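Local coordinates for tRNA threonylcarbamoyladenosine biosynthesis protein TsaE (Haemophilus influenzae, PDB 1HTW) that binds ATP and magnesium and is required for forming the threonylcarbamoyl group on adenosine 37 of tRNAs that read codons beginning with adenine, at residues K32-D41 / L122-Y133. Residues are numbered along the deposited sequence; the frame is centred on the assembly and turned at random.
With NA (sodium ion), chain F; MG (magnesium ion), chain E.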
loop_
_atom_site.group_PDB
_atom_site.type_symbol
_atom_site.label_atom_id
_atom_site.label_comp_id
_atom_site.label_asym_id
_atom_site.label_seq_id
_atom_site.Cartn_x
_atom_site.Cartn_y
_atom_site.Cartn_z
ATOM N N LYS A 32 12.485 8.799 -3.357
ATOM C CA LYS A 32 12.498 7.349 -3.582
ATOM C C LYS A 32 11.022 6.837 -3.550
ATOM O O LYS A 32 10.195 7.490 -2.964
ATOM C CB LYS A 32 13.368 6.573 -2.661
ATOM C CG LYS A 32 12.847 6.392 -1.241
ATOM C CD LYS A 32 13.602 5.191 -0.624
ATOM C CE LYS A 32 12.847 4.657 0.561
ATOM N NZ LYS A 32 13.643 3.710 1.393
ATOM N N ALA A 33 10.860 5.769 -4.280
ATOM C CA ALA A 33 9.442 5.206 -4.330
ATOM C C ALA A 33 9.151 4.640 -2.932
ATOM O O ALA A 33 10.033 3.997 -2.346
ATOM C CB ALA A 33 9.424 4.138 -5.367
ATOM N N ILE A 34 7.944 4.875 -2.449
ATOM C CA ILE A 34 7.615 4.343 -1.088
ATOM C C ILE A 34 6.992 2.948 -1.260
ATOM O O ILE A 34 6.025 2.845 -2.012
ATOM C CB ILE A 34 6.693 5.304 -0.393
ATOM C CG1 ILE A 34 7.295 6.737 -0.336
ATOM C CG2 ILE A 34 6.294 4.863 1.009
ATOM C CD1 ILE A 34 6.469 7.711 0.469
ATOM N N MET A 35 7.584 1.965 -0.641
ATOM C CA MET A 35 7.077 0.575 -0.781
ATOM C C MET A 35 6.203 0.260 0.437
ATOM O O MET A 35 6.637 0.254 1.576
ATOM C CB MET A 35 8.232 -0.394 -0.907
ATOM C CG MET A 35 9.242 0.077 -2.014
ATOM S SD MET A 35 8.423 -0.227 -3.763
ATOM C CE MET A 35 8.137 -2.041 -3.702
ATOM N N VAL A 36 4.933 -0.066 0.132
ATOM C CA VAL A 36 3.990 -0.407 1.216
ATOM C C VAL A 36 3.511 -1.841 0.925
ATOM O O VAL A 36 2.822 -2.037 -0.074
ATOM C CB VAL A 36 2.804 0.529 1.199
ATOM C CG1 VAL A 36 1.909 0.277 2.454
ATOM C CG2 VAL A 36 3.267 2.025 1.372
ATOM N N TYR A 37 3.775 -2.754 1.864
ATOM C CA TYR A 37 3.273 -4.124 1.686
ATOM C C TYR A 37 2.002 -4.266 2.516
ATOM O O TYR A 37 2.037 -4.013 3.711
ATOM C CB TYR A 37 4.293 -5.107 2.253
ATOM C CG TYR A 37 5.560 -5.321 1.449
ATOM C CD1 TYR A 37 5.932 -4.513 0.378
ATOM C CD2 TYR A 37 6.403 -6.347 1.835
ATOM C CE1 TYR A 37 7.139 -4.754 -0.296
ATOM C CE2 TYR A 37 7.588 -6.600 1.170
ATOM C CZ TYR A 37 7.936 -5.796 0.114
ATOM O OH TYR A 37 9.137 -6.079 -0.536
ATOM N N LEU A 38 0.882 -4.616 1.844
ATOM C CA LEU A 38 -0.404 -4.756 2.484
ATOM C C LEU A 38 -0.675 -6.263 2.705
ATOM O O LEU A 38 -0.682 -7.039 1.768
ATOM C CB LEU A 38 -1.542 -4.204 1.598
ATOM C CG LEU A 38 -1.424 -2.729 1.200
ATOM C CD1 LEU A 38 -2.495 -2.364 0.186
ATOM C CD2 LEU A 38 -1.447 -1.869 2.439
ATOM N N ASN A 39 -0.732 -6.626 3.990
ATOM C CA ASN A 39 -0.819 -8.033 4.387
ATOM C C ASN A 39 -2.115 -8.299 5.170
ATOM O O ASN A 39 -2.744 -7.468 5.764
ATOM C CB ASN A 39 0.361 -8.328 5.322
ATOM C CG ASN A 39 1.718 -8.211 4.635
ATOM O OD1 ASN A 39 1.846 -8.550 3.433
ATOM N ND2 ASN A 39 2.678 -7.702 5.390
ATOM N N GLY A 40 -2.562 -9.569 4.997
ATOM C CA GLY A 40 -3.855 -9.914 5.636
ATOM C C GLY A 40 -4.542 -10.961 4.747
ATOM O O GLY A 40 -4.138 -11.252 3.635
ATOM N N ASP A 41 -5.371 -11.788 5.452
ATOM C CA ASP A 41 -6.039 -12.842 4.686
ATOM C C ASP A 41 -6.974 -12.303 3.629
ATOM O O ASP A 41 -7.398 -11.160 3.621
ATOM C CB ASP A 41 -6.969 -13.596 5.714
ATOM C CG ASP A 41 -6.155 -14.440 6.649
ATOM O OD1 ASP A 41 -4.960 -14.678 6.479
ATOM O OD2 ASP A 41 -6.807 -14.928 7.644
ATOM N N LEU A 122 11.087 -7.622 -5.847
ATOM C CA LEU A 122 10.489 -6.403 -5.274
ATOM C C LEU A 122 11.476 -5.727 -4.318
ATOM O O LEU A 122 11.936 -6.387 -3.382
ATOM C CB LEU A 122 9.316 -6.853 -4.375
ATOM C CG LEU A 122 7.895 -6.814 -4.879
ATOM C CD1 LEU A 122 6.939 -7.157 -3.729
ATOM C CD2 LEU A 122 7.535 -5.459 -5.470
ATOM N N PRO A 123 11.555 -4.402 -4.365
ATOM C CA PRO A 123 12.321 -3.660 -3.384
ATOM C C PRO A 123 11.709 -3.914 -1.993
ATOM O O PRO A 123 10.507 -4.183 -1.892
ATOM C CB PRO A 123 12.144 -2.201 -3.774
ATOM C CG PRO A 123 11.649 -2.216 -5.181
ATOM C CD PRO A 123 10.937 -3.536 -5.379
ATOM N N GLU A 124 12.541 -3.860 -0.973
ATOM C CA GLU A 124 12.131 -4.132 0.393
ATOM C C GLU A 124 11.082 -3.093 0.811
ATOM O O GLU A 124 11.085 -1.991 0.274
ATOM C CB GLU A 124 13.308 -4.068 1.360
ATOM C CG GLU A 124 12.950 -4.402 2.798
ATOM C CD GLU A 124 13.768 -3.621 3.808
ATOM O OE1 GLU A 124 14.916 -3.243 3.484
ATOM O OE2 GLU A 124 13.244 -3.364 4.913
ATOM N N ALA A 125 10.194 -3.502 1.720
ATOM C CA ALA A 125 9.144 -2.592 2.153
ATOM C C ALA A 125 9.674 -1.489 3.079
ATOM O O ALA A 125 10.519 -1.761 3.909
ATOM C CB ALA A 125 8.069 -3.341 2.944
ATOM N N ASP A 126 9.035 -0.328 2.980
ATOM C CA ASP A 126 9.331 0.725 3.959
ATOM C C ASP A 126 8.416 0.483 5.172
ATOM O O ASP A 126 8.779 0.758 6.300
ATOM C CB ASP A 126 9.077 2.115 3.385
ATOM C CG ASP A 126 10.154 2.460 2.364
ATOM O OD1 ASP A 126 11.323 2.730 2.795
ATOM O OD2 ASP A 126 9.904 2.419 1.143
ATOM N N ILE A 127 7.208 -0.013 4.859
ATOM C CA ILE A 127 6.238 -0.208 5.976
ATOM C C ILE A 127 5.362 -1.433 5.611
ATOM O O ILE A 127 5.097 -1.652 4.438
ATOM C CB ILE A 127 5.395 1.036 6.151
ATOM C CG1 ILE A 127 4.466 0.995 7.378
ATOM C CG2 ILE A 127 4.574 1.339 4.909
ATOM C CD1 ILE A 127 4.308 2.402 7.987
ATOM N N LEU A 128 5.138 -2.246 6.621
ATOM C CA LEU A 128 4.200 -3.381 6.472
ATOM C C LEU A 128 2.889 -2.934 7.087
ATOM O O LEU A 128 2.872 -2.374 8.175
ATOM C CB LEU A 128 4.658 -4.619 7.256
ATOM C CG LEU A 128 6.069 -5.087 7.064
ATOM C CD1 LEU A 128 6.334 -6.366 7.885
ATOM C CD2 LEU A 128 6.338 -5.369 5.590
ATOM N N VAL A 129 1.764 -3.278 6.420
ATOM C CA VAL A 129 0.471 -2.967 7.048
ATOM C C VAL A 129 -0.212 -4.326 7.274
ATOM O O VAL A 129 -0.597 -4.962 6.283
ATOM C CB VAL A 129 -0.410 -2.167 6.044
ATOM C CG1 VAL A 129 -1.755 -1.873 6.670
ATOM C CG2 VAL A 129 0.267 -0.834 5.710
ATOM N N ASN A 130 -0.302 -4.770 8.535
ATOM C CA ASN A 130 -0.844 -6.140 8.752
ATOM C C ASN A 130 -2.260 -5.982 9.255
ATOM O O ASN A 130 -2.493 -5.352 10.301
ATOM C CB ASN A 130 0.013 -6.807 9.852
ATOM C CG ASN A 130 1.417 -7.123 9.393
ATOM O OD1 ASN A 130 1.690 -7.187 8.199
ATOM N ND2 ASN A 130 2.373 -7.273 10.325
ATOM N N ILE A 131 -3.263 -6.440 8.502
ATOM C CA ILE A 131 -4.633 -6.226 8.838
ATOM C C ILE A 131 -5.235 -7.522 9.470
ATOM O O ILE A 131 -5.227 -8.522 8.778
ATOM C CB ILE A 131 -5.477 -5.947 7.536
ATOM C CG1 ILE A 131 -4.813 -4.747 6.792
ATOM C CG2 ILE A 131 -6.891 -5.550 7.949
ATOM C CD1 ILE A 131 -5.683 -4.337 5.564
ATOM N N ASP A 132 -5.811 -7.400 10.633
ATOM C CA ASP A 132 -6.580 -8.518 11.252
ATOM C C ASP A 132 -8.038 -8.118 11.255
ATOM O O ASP A 132 -8.511 -6.990 11.102
ATOM C CB ASP A 132 -6.136 -8.795 12.673
ATOM C CG ASP A 132 -6.484 -10.156 13.232
ATOM O OD1 ASP A 132 -6.986 -11.059 12.518
ATOM O OD2 ASP A 132 -6.127 -10.373 14.421
ATOM N N TYR A 133 -8.912 -9.163 11.398
ATOM C CA TYR A 133 -10.342 -8.843 11.250
ATOM C C TYR A 133 -11.213 -9.733 12.179
ATOM O O TYR A 133 -10.751 -10.801 12.538
ATOM C CB TYR A 133 -10.754 -9.254 9.805
ATOM C CG TYR A 133 -10.375 -10.663 9.418
ATOM C CD1 TYR A 133 -9.111 -10.981 8.965
ATOM C CD2 TYR A 133 -11.308 -11.711 9.476
ATOM C CE1 TYR A 133 -8.713 -12.251 8.652
ATOM C CE2 TYR A 133 -10.931 -13.006 9.146
ATOM C CZ TYR A 133 -9.664 -13.278 8.711
ATOM O OH TYR A 133 -9.279 -14.546 8.333
HETATM NA NA NA F . 1.804 -7.679 0.586
HETATM MG MG MG E . -2.509 -12.882 3.047
HETATM O O HOH W 1 -0.868 -11.533 3.834
HETATM O O HOH W 2 -5.675 -11.237 8.220
HETATM O O HOH W 3 -2.654 -13.681 5.394
HETATM O O HOH W 4 -3.879 -14.722 2.275
HETATM O O HOH W 5 -2.451 -11.758 0.871
#
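The methyl group of Ala125 sits squarely over the ring of Tyr37, its CB 3.4 Å from the ring centroid and only 6° off the normal, a CH-pi contact in a tightly filled patch. With Tyr37 CG anti to its carbonyl carbon (chi1 -74°), the ring lies against the loop 122-125, Pro123 O at its edge taking a 2.7 Å hydrogen bond from Tyr37 OH, which is tilted out of that carbonyl's plane. Leu128 CD2 approaches the ring obliquely. Next to this patch Met35, bent at chi2 and chi3, brings CE against Pro123 CD and Leu122 CD2. The buried carboxylate of Asp126 closes the start of the pairing: OD2 takes Met35 N on its anti lone pair, almost straight (3.0 Å, 176°), while Asp126 N returns a bond to Met35 O.

From here strands 34-39 and 127-133 run parallel in the central sheet of a P-loop NTPase; 34-39 leads into the Walker A loop. Tyr37 N and Asn39 N bond Ile127 O and Val129 O, while Tyr37 O and Asn39 O take Val129 N and Ile131 N. On one sheet face Val36 CG1 meets Ile127 CG2 and Val129 CG2, and Leu38 CD2 lies alongside Val129, with helix 46-56 covering both residues. On the other, Asn39 ND2 bonds Asn130 OD1 within its own amide plane (3.0 Å), and Asn39 OD1 binds sodium together with Leu38 O, Ile112 O and Ser115 OG; Glu141 takes Asn130 ND2.

Packing gives way to polar links at both exposed ends. Lys32 NZ makes a salt bridge with the syn lone pair of Asp126 OD1, which also bonds Thr146. At the nucleotide end, water 2 bridges Asp41 N and Ile131 O, Gly40 O binds a magnesium ion otherwise held by four waters, and Tyr133 OH donates (2.6 Å) to OD2 of Asp41, which touches the ADP.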